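Local coordinates for protein alginate lyase (Bacteroides ovatus, PDB 3NNB) that probably cleaves the polysaccharide alginate by beta-elimination, at residues Tyr9-Lys20 with Arg374-Glu382; Lys100-Leu111 with Lys126-Phe135. All blocks are in the same frame, centred on the assembly; numbering follows the deposited sequence.

In the fold
Contact 2 joins two helices of a mainly helical chain whose family belongs to the six-hairpin clan; contact 1 joins a helix to a short helix and the C-terminal tail. Contact 1 brings the two ends of the chain together, 9-20 with 374-382, across 353 intervening residues; contact 2 pairs neighbours in sequence, 100-111 with 126-135, within that span. Their centres lie 22 Å apart, yet they touch: Arg374 NH2 of contact 1 lies 2.9 Å from Thr110 OG1 of contact 2, a probable hydrogen bond, and Tyr9 OH packs 3.4 Å from Thr109 CG2. The bound sodium ion, held by Glu182, Ser184 and Phe187, is about 11 Å from the Leu131 side chain of contact 2.

Contact 1: residues Tyr9-Lys20 with Arg374-Glu382; sequences YAAEKLAKVKEK and RIHLIYSLE
Lys13, on the N-terminal helix 11-19, reaches across to Ser380 and Glu382 in the C-terminal tail, which an ST turn shapes; the two ends of this mainly helical chain, of a six-hairpin clan family, thus meet. Lys13 CB lies 4.0 Å from Ser380 OG. CG then runs beside Glu382 O, CD beside Ser380 O, and CE between both oxygens. The chain is extended until chi4 (-77°), where it bends and turns the ammonium toward two backbone carbonyls. Lys13 NZ hydrogen-bonds Glu382 O at 2.7 Å, in the carbonyl plane on a lone pair. Lys13 NZ also bonds Ser380 O at 2.8 Å, tilted 34° from that carbonyl plane. One oxygen of the C-terminal carboxylate is thus gripped by Lys13, while water 3 joins the other, OXT, to Lys16 NZ.

One turn further on, Val17 CG2 packs on Ser380 and Val17 CG1 meets Leu377 CD2 at 3.6 Å, the two side chains at about a right angle. Ile378 is modelled in two conformers; in the one given, Leu14 lies alongside it and Ile378 CG2 comes to 3.5 Å from Tyr9 CD1. The Tyr9 hydroxyl bonds to Glu173. Waters 1 and 2 both donate to Ile378 O and connect it to the backbone of Ala10. At the far end Glu382 OE2 receives Lys20 NZ on its syn lone pair, a salt bridge of 2.9 Å, and Tyr26 OH also bonds this oxygen. In the ST turn, Glu382 N donates to Ser380 OG over 3.2 Å, nearly straight at 164°.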
loop_
_atom_site.group_PDB
_atom_site.type_symbol
_atom_site.label_atom_id
_atom_site.label_comp_id
_atom_site.label_asym_id
_atom_site.label_seq_id
_atom_site.Cartn_x
_atom_site.Cartn_y
_atom_site.Cartn_z
ATOM N N TYR A 9 -10.248 3.042 2.956
ATOM C CA TYR A 9 -10.685 3.945 4.036
ATOM C C TYR A 9 -12.123 3.568 4.415
ATOM O O TYR A 9 -12.903 3.235 3.550
ATOM C CB TYR A 9 -10.690 5.419 3.591
ATOM C CG TYR A 9 -9.361 6.019 3.143
ATOM C CD1 TYR A 9 -8.164 5.581 3.655
ATOM C CD2 TYR A 9 -9.338 7.062 2.210
ATOM C CE1 TYR A 9 -6.935 6.161 3.224
ATOM C CE2 TYR A 9 -8.137 7.639 1.790
ATOM C CZ TYR A 9 -6.966 7.214 2.310
ATOM O OH TYR A 9 -5.766 7.803 1.888
ATOM N N ALA A 10 -12.438 3.614 5.704
ATOM C CA ALA A 10 -13.795 3.388 6.226
ATOM C C ALA A 10 -14.614 4.642 5.931
ATOM O O ALA A 10 -14.363 5.700 6.543
ATOM C CB ALA A 10 -13.750 3.094 7.728
ATOM N N ALA A 11 -15.514 4.551 4.958
ATOM C CA ALA A 11 -16.173 5.739 4.416
ATOM C C ALA A 11 -17.021 6.503 5.460
ATOM O O ALA A 11 -17.018 7.734 5.476
ATOM C CB ALA A 11 -17.073 5.377 3.211
ATOM N N GLU A 12 -17.839 5.803 6.252
ATOM C CA GLU A 12 -18.685 6.557 7.189
ATOM C C GLU A 12 -17.859 7.272 8.254
ATOM O O GLU A 12 -18.159 8.416 8.613
ATOM C CB GLU A 12 -19.761 5.625 7.866
ATOM C CG GLU A 12 -20.715 4.995 6.875
ATOM N N LYS A 13 -16.845 6.611 8.799
ATOM C CA LYS A 13 -15.921 7.262 9.724
ATOM C C LYS A 13 -15.323 8.530 9.105
ATOM O O LYS A 13 -15.270 9.592 9.732
ATOM C CB LYS A 13 -14.772 6.318 10.131
ATOM C CG LYS A 13 -15.119 5.321 11.192
ATOM C CD LYS A 13 -13.904 4.362 11.454
ATOM C CE LYS A 13 -14.201 3.482 12.619
ATOM N NZ LYS A 13 -14.052 4.177 13.908
ATOM N N LEU A 14 -14.830 8.398 7.868
ATOM C CA LEU A 14 -14.133 9.527 7.229
ATOM C C LEU A 14 -15.090 10.708 7.073
ATOM O O LEU A 14 -14.706 11.854 7.280
ATOM C CB LEU A 14 -13.503 9.112 5.892
ATOM C CG LEU A 14 -12.390 10.020 5.387
ATOM C CD1 LEU A 14 -11.151 9.929 6.240
ATOM C CD2 LEU A 14 -12.063 9.636 3.887
ATOM N N ALA A 15 -16.332 10.413 6.699
ATOM C CA ALA A 15 -17.344 11.460 6.525
ATOM C C ALA A 15 -17.587 12.178 7.832
ATOM O O ALA A 15 -17.810 13.402 7.823
ATOM C CB ALA A 15 -18.660 10.872 5.946
ATOM N N LYS A 16 -17.558 11.458 8.948
ATOM C CA LYS A 16 -17.757 12.103 10.246
ATOM C C LYS A 16 -16.561 12.941 10.656
ATOM O O LYS A 16 -16.708 14.031 11.211
ATOM C CB LYS A 16 -18.130 11.084 11.342
ATOM C CG LYS A 16 -19.431 10.392 11.072
ATOM C CD LYS A 16 -19.758 9.362 12.129
ATOM C CE LYS A 16 -21.185 8.857 11.894
ATOM N NZ LYS A 16 -21.559 7.703 12.758
ATOM N N VAL A 17 -15.354 12.460 10.368
ATOM C CA VAL A 17 -14.172 13.246 10.636
ATOM C C VAL A 17 -14.214 14.534 9.809
ATOM O O VAL A 17 -13.845 15.573 10.304
ATOM C CB VAL A 17 -12.854 12.456 10.344
ATOM C CG1 VAL A 17 -11.617 13.366 10.535
ATOM C CG2 VAL A 17 -12.742 11.213 11.222
ATOM N N LYS A 18 -14.665 14.447 8.554
ATOM C CA LYS A 18 -14.791 15.630 7.697
ATOM C C LYS A 18 -15.788 16.631 8.304
ATOM O O LYS A 18 -15.499 17.839 8.368
ATOM C CB LYS A 18 -15.232 15.253 6.258
ATOM C CG LYS A 18 -15.416 16.509 5.326
ATOM C CD LYS A 18 -15.942 16.165 3.952
ATOM C CE LYS A 18 -16.352 17.438 3.211
ATOM N NZ LYS A 18 -16.267 17.325 1.721
ATOM N N GLU A 19 -16.946 16.140 8.760
ATOM C CA GLU A 19 -17.935 17.070 9.378
ATOM C C GLU A 19 -17.279 17.794 10.564
ATOM O O GLU A 19 -17.543 18.976 10.818
ATOM C CB GLU A 19 -19.188 16.346 9.893
ATOM C CG GLU A 19 -20.092 15.756 8.862
ATOM C CD GLU A 19 -21.347 15.052 9.494
ATOM O OE1 GLU A 19 -21.238 14.289 10.495
ATOM O OE2 GLU A 19 -22.456 15.263 8.972
ATOM N N LYS A 20 -16.470 17.042 11.321
ATOM C CA LYS A 20 -15.849 17.508 12.553
ATOM C C LYS A 20 -14.408 17.999 12.333
ATOM O O LYS A 20 -13.663 18.104 13.267
ATOM C CB LYS A 20 -15.875 16.362 13.585
ATOM C CG LYS A 20 -17.302 15.957 13.986
ATOM C CD LYS A 20 -17.336 14.662 14.761
ATOM C CE LYS A 20 -16.793 14.819 16.158
ATOM N NZ LYS A 20 -16.876 13.538 17.010
ATOM N N ARG A 374 -1.565 12.532 10.329
ATOM C CA ARG A 374 -2.672 12.207 9.441
ATOM C C ARG A 374 -3.438 10.965 9.824
ATOM O O ARG A 374 -4.627 10.879 9.566
ATOM C CB ARG A 374 -2.150 12.064 8.014
ATOM C CG ARG A 374 -3.238 12.095 6.990
ATOM C CD ARG A 374 -2.697 11.756 5.603
ATOM N NE ARG A 374 -1.755 12.776 5.163
ATOM C CZ ARG A 374 -1.177 12.792 3.956
ATOM N NH1 ARG A 374 -1.466 11.838 3.069
ATOM N NH2 ARG A 374 -0.355 13.771 3.650
ATOM N N ILE A 375 -2.779 9.989 10.429
ATOM C CA ILE A 375 -3.407 8.719 10.720
ATOM C C ILE A 375 -4.606 8.894 11.681
ATOM O O ILE A 375 -5.552 8.133 11.629
ATOM C CB ILE A 375 -2.355 7.693 11.244
ATOM C CG1 ILE A 375 -2.921 6.298 11.195
ATOM C CG2 ILE A 375 -1.850 8.115 12.630
ATOM C CD1 ILE A 375 -1.822 5.227 11.160
ATOM N N HIS A 376 -4.603 9.958 12.484
ATOM C CA HIS A 376 -5.741 10.238 13.352
ATOM C C HIS A 376 -7.035 10.524 12.582
ATOM O O HIS A 376 -8.160 10.289 13.064
ATOM C CB HIS A 376 -5.443 11.411 14.286
ATOM C CG HIS A 376 -4.410 11.135 15.325
ATOM N ND1 HIS A 376 -4.652 10.334 16.433
ATOM C CD2 HIS A 376 -3.142 11.586 15.451
ATOM C CE1 HIS A 376 -3.576 10.337 17.204
ATOM N NE2 HIS A 376 -2.641 11.072 16.621
ATOM N N LEU A 377 -6.890 11.026 11.364
ATOM C CA LEU A 377 -8.011 11.319 10.516
ATOM C C LEU A 377 -8.530 10.069 9.765
ATOM O O LEU A 377 -9.725 9.919 9.549
ATOM C CB LEU A 377 -7.597 12.369 9.463
ATOM C CG LEU A 377 -7.116 13.749 9.912
ATOM C CD1 LEU A 377 -6.659 14.604 8.727
ATOM C CD2 LEU A 377 -8.218 14.500 10.748
ATOM N N ILE A 378 -7.606 9.198 9.386
ATOM C CA ILE A 378 -7.895 8.077 8.490
ATOM C C ILE A 378 -8.402 6.869 9.262
ATOM O O ILE A 378 -9.267 6.135 8.774
ATOM C CB ILE A 378 -6.625 7.668 7.692
ATOM C CG1 ILE A 378 -6.139 8.839 6.842
ATOM C CG2 ILE A 378 -6.905 6.426 6.828
ATOM C CD1 ILE A 378 -7.220 9.449 5.982
ATOM N N TYR A 379 -7.860 6.648 10.449
ATOM C CA TYR A 379 -8.304 5.565 11.331
ATOM C C TYR A 379 -8.798 6.109 12.670
ATOM O O TYR A 379 -8.257 5.792 13.737
ATOM C CB TYR A 379 -7.161 4.571 11.532
ATOM C CG TYR A 379 -6.738 3.932 10.210
ATOM C CD1 TYR A 379 -7.640 3.200 9.450
ATOM C CD2 TYR A 379 -5.431 4.030 9.755
ATOM C CE1 TYR A 379 -7.256 2.616 8.246
ATOM C CE2 TYR A 379 -5.045 3.433 8.573
ATOM C CZ TYR A 379 -5.950 2.749 7.817
ATOM O OH TYR A 379 -5.543 2.167 6.613
ATOM N N SER A 380 -9.855 6.933 12.587
ATOM C CA SER A 380 -10.438 7.582 13.737
ATOM C C SER A 380 -11.335 6.594 14.494
ATOM O O SER A 380 -11.614 5.464 14.032
ATOM C CB SER A 380 -11.278 8.791 13.308
ATOM O OG SER A 380 -12.530 8.389 12.734
ATOM N N LEU A 381 -11.791 7.079 15.634
ATOM C CA LEU A 381 -12.748 6.401 16.485
ATOM C C LEU A 381 -14.186 6.856 16.260
ATOM O O LEU A 381 -15.066 6.591 17.081
ATOM C CB LEU A 381 -12.314 6.596 17.931
ATOM C CG LEU A 381 -10.982 5.898 18.341
ATOM C CD1 LEU A 381 -10.653 6.208 19.807
ATOM C CD2 LEU A 381 -10.961 4.390 18.148
ATOM N N GLU A 382 -14.460 7.528 15.152
ATOM C CA GLU A 382 -15.863 7.884 14.841
ATOM C C GLU A 382 -16.792 6.668 14.666
ATOM O O GLU A 382 -16.394 5.561 14.293
ATOM C CB GLU A 382 -15.919 8.753 13.575
ATOM C CG GLU A 382 -15.299 10.147 13.748
ATOM C CD GLU A 382 -15.979 10.976 14.829
ATOM O OE1 GLU A 382 -17.222 10.990 14.861
ATOM O OE2 GLU A 382 -15.254 11.643 15.588
ATOM O OXT GLU A 382 -18.016 6.795 14.828
HETATM O O HOH W 1 -12.008 6.479 8.018
HETATM O O HOH W 2 -10.200 4.004 7.466
HETATM O O HOH W 3 -19.466 5.766 12.349
#

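Contact 2: residues Lys100-Leu111 with Lys126-Phe135; sequences KLGDMSKAVTTL and KAVDFLNVWF
Met104, a selenomethionine, has CG anti to its own backbone nitrogen (chi1 -179°) and then folds at chi2 and chi3, which carries its methyl over the indole of Trp134. There Met104 CE sits 3.6 Å from the centroid of the Trp134 five-membered ring, a CH-pi contact only 10° off the ring normal. Met104 SE approaches the same ring obliquely, a Met-aromatic contact, and makes a second one with Phe135, whose CE2 is 3.9 Å away. The outer end of the indole runs along the start of segment 100-111: Trp134 CZ2 touches Leu101 CB at 3.6 Å, and CH2 reaches the Leu101 backbone.

One turn earlier in 126-135, Phe130 is a knob in a hole formed by Met104, Ala107, Val108 and Leu111. Ala107 CB lies over one face of the Phe130 ring, 3.7 Å from its centroid, while Val108 CG2 presses on Phe130 CB at 3.6 Å and also meets Leu131 CD2. At the last turn the small Ala127 lets the helices come close, its CB 3.8 Å from Leu111 CB. Leu111 CD1 packs on the CG of Lys126, whose ammonium is bound to the carbonyls of Leu41 and Met43. The interface is apolar and buried, with helix 171-180 adding Phe171, Met174 and Met178 beside it. The axes of 100-111 and 126-135 approach to 9.0 Å with directions 152° apart; their parent helices, joined by a short connection, form an antiparallel helical hairpin, consistent with the six-hairpin clan of the alginate lyase family.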
loop_
_atom_site.group_PDB
_atom_site.type_symbol
_atom_site.label_atom_id
_atom_site.label_comp_id
_atom_site.label_asym_id
_atom_site.label_seq_id
_atom_site.Cartn_x
_atom_site.Cartn_y
_atom_site.Cartn_z
ATOM N N LYS A 100 9.873 8.120 -7.885
ATOM C CA LYS A 100 8.990 9.034 -8.596
ATOM C C LYS A 100 7.537 8.559 -8.489
ATOM O O LYS A 100 6.631 9.358 -8.223
ATOM C CB LYS A 100 9.381 9.192 -10.071
ATOM C CG LYS A 100 10.764 9.799 -10.417
ATOM C CD LYS A 100 11.089 11.044 -9.706
ATOM C CE LYS A 100 12.304 11.787 -10.379
ATOM N NZ LYS A 100 11.863 12.899 -11.346
ATOM N N LEU A 101 7.312 7.253 -8.679
ATOM C CA LEU A 101 5.977 6.701 -8.521
ATOM C C LEU A 101 5.468 6.974 -7.091
ATOM O O LEU A 101 4.292 7.335 -6.908
ATOM C CB LEU A 101 5.982 5.200 -8.863
ATOM C CG LEU A 101 4.567 4.550 -8.846
ATOM C CD1 LEU A 101 4.402 3.497 -9.943
ATOM C CD2 LEU A 101 4.325 3.976 -7.446
ATOM N N GLY A 102 6.327 6.706 -6.092
ATOM C CA GLY A 102 5.974 6.959 -4.703
ATOM C C GLY A 102 5.589 8.413 -4.471
ATOM O O GLY A 102 4.619 8.702 -3.769
ATOM N N ASP A 103 6.402 9.327 -4.991
ATOM C CA ASP A 103 6.155 10.765 -4.788
ATOM C C ASP A 103 4.801 11.139 -5.391
ATOM O O ASP A 103 4.041 11.913 -4.800
ATOM C CB ASP A 103 7.213 11.624 -5.472
ATOM C CG ASP A 103 8.535 11.646 -4.726
ATOM O OD1 ASP A 103 8.598 11.252 -3.553
ATOM O OD2 ASP A 103 9.499 12.064 -5.383
HETATM N N MSE A 104 4.532 10.618 -6.594
HETATM C CA MSE A 104 3.275 10.884 -7.306
HETATM C C MSE A 104 2.086 10.351 -6.526
HETATM O O MSE A 104 1.118 11.060 -6.259
HETATM C CB MSE A 104 3.344 10.283 -8.722
HETATM C CG MSE A 104 2.087 10.505 -9.633
HETATM SE SE MSE A 104 0.597 9.360 -9.195
HETATM C CE MSE A 104 1.444 7.643 -9.481
ATOM N N SER A 105 2.168 9.086 -6.136
ATOM C CA SER A 105 1.076 8.439 -5.425
ATOM C C SER A 105 0.764 9.136 -4.091
ATOM O O SER A 105 -0.402 9.384 -3.720
ATOM C CB SER A 105 1.447 6.967 -5.204
ATOM O OG SER A 105 0.471 6.322 -4.429
ATOM N N LYS A 106 1.812 9.451 -3.351
ATOM C CA LYS A 106 1.662 10.176 -2.092
ATOM C C LYS A 106 1.048 11.544 -2.307
ATOM O O LYS A 106 0.190 11.981 -1.542
ATOM C CB LYS A 106 2.984 10.293 -1.364
ATOM C CG LYS A 106 3.446 8.983 -0.820
ATOM C CD LYS A 106 4.704 9.166 0.054
ATOM C CE LYS A 106 5.984 9.049 -0.712
ATOM N NZ LYS A 106 7.097 8.706 0.231
ATOM N N ALA A 107 1.488 12.231 -3.350
ATOM C CA ALA A 107 0.962 13.582 -3.655
ATOM C C ALA A 107 -0.517 13.555 -4.020
ATOM O O ALA A 107 -1.296 14.384 -3.565
ATOM C CB ALA A 107 1.799 14.250 -4.790
ATOM N N VAL A 108 -0.922 12.598 -4.833
ATOM C CA VAL A 108 -2.309 12.510 -5.252
ATOM C C VAL A 108 -3.179 12.178 -4.057
ATOM O O VAL A 108 -4.274 12.732 -3.912
ATOM C CB VAL A 108 -2.475 11.472 -6.377
ATOM C CG1 VAL A 108 -3.939 11.122 -6.576
ATOM C CG2 VAL A 108 -1.814 12.033 -7.710
ATOM N N THR A 109 -2.679 11.281 -3.199
ATOM C CA THR A 109 -3.389 10.905 -1.965
ATOM C C THR A 109 -3.537 12.121 -1.027
ATOM O O THR A 109 -4.648 12.425 -0.550
ATOM C CB THR A 109 -2.757 9.672 -1.301
ATOM O OG1 THR A 109 -2.962 8.542 -2.173
ATOM C CG2 THR A 109 -3.372 9.378 0.060
ATOM N N THR A 110 -2.441 12.826 -0.773
ATOM C CA THR A 110 -2.449 14.039 0.031
ATOM C C THR A 110 -3.455 15.067 -0.523
ATOM O O THR A 110 -4.266 15.661 0.232
ATOM C CB THR A 110 -1.033 14.666 0.070
ATOM O OG1 THR A 110 -0.132 13.754 0.718
ATOM C CG2 THR A 110 -1.006 16.011 0.780
ATOM N N LEU A 111 -3.367 15.324 -1.828
ATOM C CA LEU A 111 -4.192 16.326 -2.477
ATOM C C LEU A 111 -5.660 15.961 -2.486
ATOM O O LEU A 111 -6.514 16.817 -2.284
ATOM C CB LEU A 111 -3.692 16.646 -3.892
ATOM C CG LEU A 111 -2.305 17.364 -3.848
ATOM C CD1 LEU A 111 -1.582 17.190 -5.225
ATOM C CD2 LEU A 111 -2.417 18.881 -3.413
ATOM N N LYS A 126 -4.403 20.255 -8.840
ATOM C CA LYS A 126 -2.986 19.794 -8.818
ATOM C C LYS A 126 -2.912 18.287 -8.862
ATOM O O LYS A 126 -2.051 17.738 -9.554
ATOM C CB LYS A 126 -2.219 20.328 -7.624
ATOM C CG LYS A 126 -0.748 19.957 -7.564
ATOM C CD LYS A 126 0.153 20.877 -8.384
ATOM C CE LYS A 126 1.611 20.398 -8.450
ATOM N NZ LYS A 126 2.571 21.442 -8.970
ATOM N N ALA A 127 -3.826 17.615 -8.180
ATOM C CA ALA A 127 -3.849 16.176 -8.235
ATOM C C ALA A 127 -4.064 15.655 -9.636
ATOM O O ALA A 127 -3.407 14.700 -10.060
ATOM C CB ALA A 127 -4.934 15.570 -7.280
ATOM N N VAL A 128 -4.992 16.274 -10.356
ATOM C CA VAL A 128 -5.288 15.894 -11.749
ATOM C C VAL A 128 -4.053 16.143 -12.645
ATOM O O VAL A 128 -3.827 15.373 -13.573
ATOM C CB VAL A 128 -6.606 16.591 -12.239
ATOM C CG1 VAL A 128 -6.845 16.389 -13.729
ATOM C CG2 VAL A 128 -7.786 16.009 -11.468
ATOM N N ASP A 129 -3.258 17.189 -12.350
ATOM C CA ASP A 129 -2.015 17.465 -13.088
ATOM C C ASP A 129 -1.039 16.303 -12.878
ATOM O O ASP A 129 -0.544 15.753 -13.854
ATOM C CB ASP A 129 -1.457 18.807 -12.629
ATOM C CG ASP A 129 -0.267 19.299 -13.414
ATOM O OD1 ASP A 129 0.033 18.840 -14.528
ATOM O OD2 ASP A 129 0.314 20.281 -12.886
ATOM N N PHE A 130 -0.822 15.879 -11.627
ATOM C CA PHE A 130 -0.005 14.686 -11.380
ATOM C C PHE A 130 -0.521 13.473 -12.152
ATOM O O PHE A 130 0.243 12.746 -12.728
ATOM C CB PHE A 130 -0.012 14.296 -9.900
ATOM C CG PHE A 130 0.970 15.068 -9.038
ATOM C CD1 PHE A 130 2.294 14.622 -8.944
ATOM C CD2 PHE A 130 0.570 16.153 -8.229
ATOM C CE1 PHE A 130 3.201 15.273 -8.143
ATOM C CE2 PHE A 130 1.484 16.818 -7.424
ATOM C CZ PHE A 130 2.808 16.389 -7.398
ATOM N N LEU A 131 -1.823 13.230 -12.097
ATOM C CA LEU A 131 -2.403 12.046 -12.753
ATOM C C LEU A 131 -2.276 12.112 -14.288
ATOM O O LEU A 131 -2.026 11.089 -14.935
ATOM C CB LEU A 131 -3.854 11.929 -12.388
ATOM C CG LEU A 131 -4.166 11.532 -10.959
ATOM C CD1 LEU A 131 -5.702 11.653 -10.651
ATOM C CD2 LEU A 131 -3.603 10.117 -10.551
ATOM N N ASN A 132 -2.513 13.294 -14.866
ATOM C CA ASN A 132 -2.314 13.489 -16.318
ATOM C C ASN A 132 -0.888 13.147 -16.715
ATOM O O ASN A 132 -0.644 12.359 -17.649
ATOM C CB ASN A 132 -2.595 14.954 -16.752
ATOM C CG ASN A 132 -4.067 15.273 -16.831
ATOM O OD1 ASN A 132 -4.875 14.403 -17.093
ATOM N ND2 ASN A 132 -4.410 16.545 -16.681
ATOM N N VAL A 133 0.054 13.721 -15.987
ATOM C CA VAL A 133 1.467 13.546 -16.322
ATOM C C VAL A 133 1.862 12.073 -16.166
ATOM O O VAL A 133 2.534 11.500 -17.023
ATOM C CB VAL A 133 2.363 14.461 -15.504
ATOM C CG1 VAL A 133 3.843 14.103 -15.737
ATOM C CG2 VAL A 133 2.069 15.942 -15.882
ATOM N N TRP A 134 1.424 11.449 -15.090
ATOM C CA TRP A 134 1.852 10.071 -14.815
ATOM C C TRP A 134 1.182 9.003 -15.669
ATOM O O TRP A 134 1.839 8.044 -16.088
ATOM C CB TRP A 134 1.677 9.709 -13.324
ATOM C CG TRP A 134 2.340 8.411 -12.990
ATOM C CD1 TRP A 134 1.817 7.163 -13.087
ATOM C CD2 TRP A 134 3.720 8.242 -12.642
ATOM N NE1 TRP A 134 2.777 6.215 -12.771
ATOM C CE2 TRP A 134 3.957 6.856 -12.531
ATOM C CE3 TRP A 134 4.776 9.136 -12.404
ATOM C CZ2 TRP A 134 5.205 6.332 -12.176
ATOM C CZ3 TRP A 134 6.007 8.625 -12.032
ATOM C CH2 TRP A 134 6.225 7.233 -11.958
ATOM N N PHE A 135 -0.123 9.139 -15.878
ATOM C CA PHE A 135 -0.970 8.130 -16.478
ATOM C C PHE A 135 -1.542 8.385 -17.879
ATOM O O PHE A 135 -1.839 7.409 -18.582
ATOM C CB PHE A 135 -2.179 7.850 -15.587
ATOM C CG PHE A 135 -1.850 7.215 -14.265
ATOM C CD1 PHE A 135 -1.612 5.835 -14.156
ATOM C CD2 PHE A 135 -1.786 7.989 -13.101
ATOM C CE1 PHE A 135 -1.312 5.255 -12.950
ATOM C CE2 PHE A 135 -1.444 7.398 -11.883
ATOM C CZ PHE A 135 -1.244 6.020 -11.810
#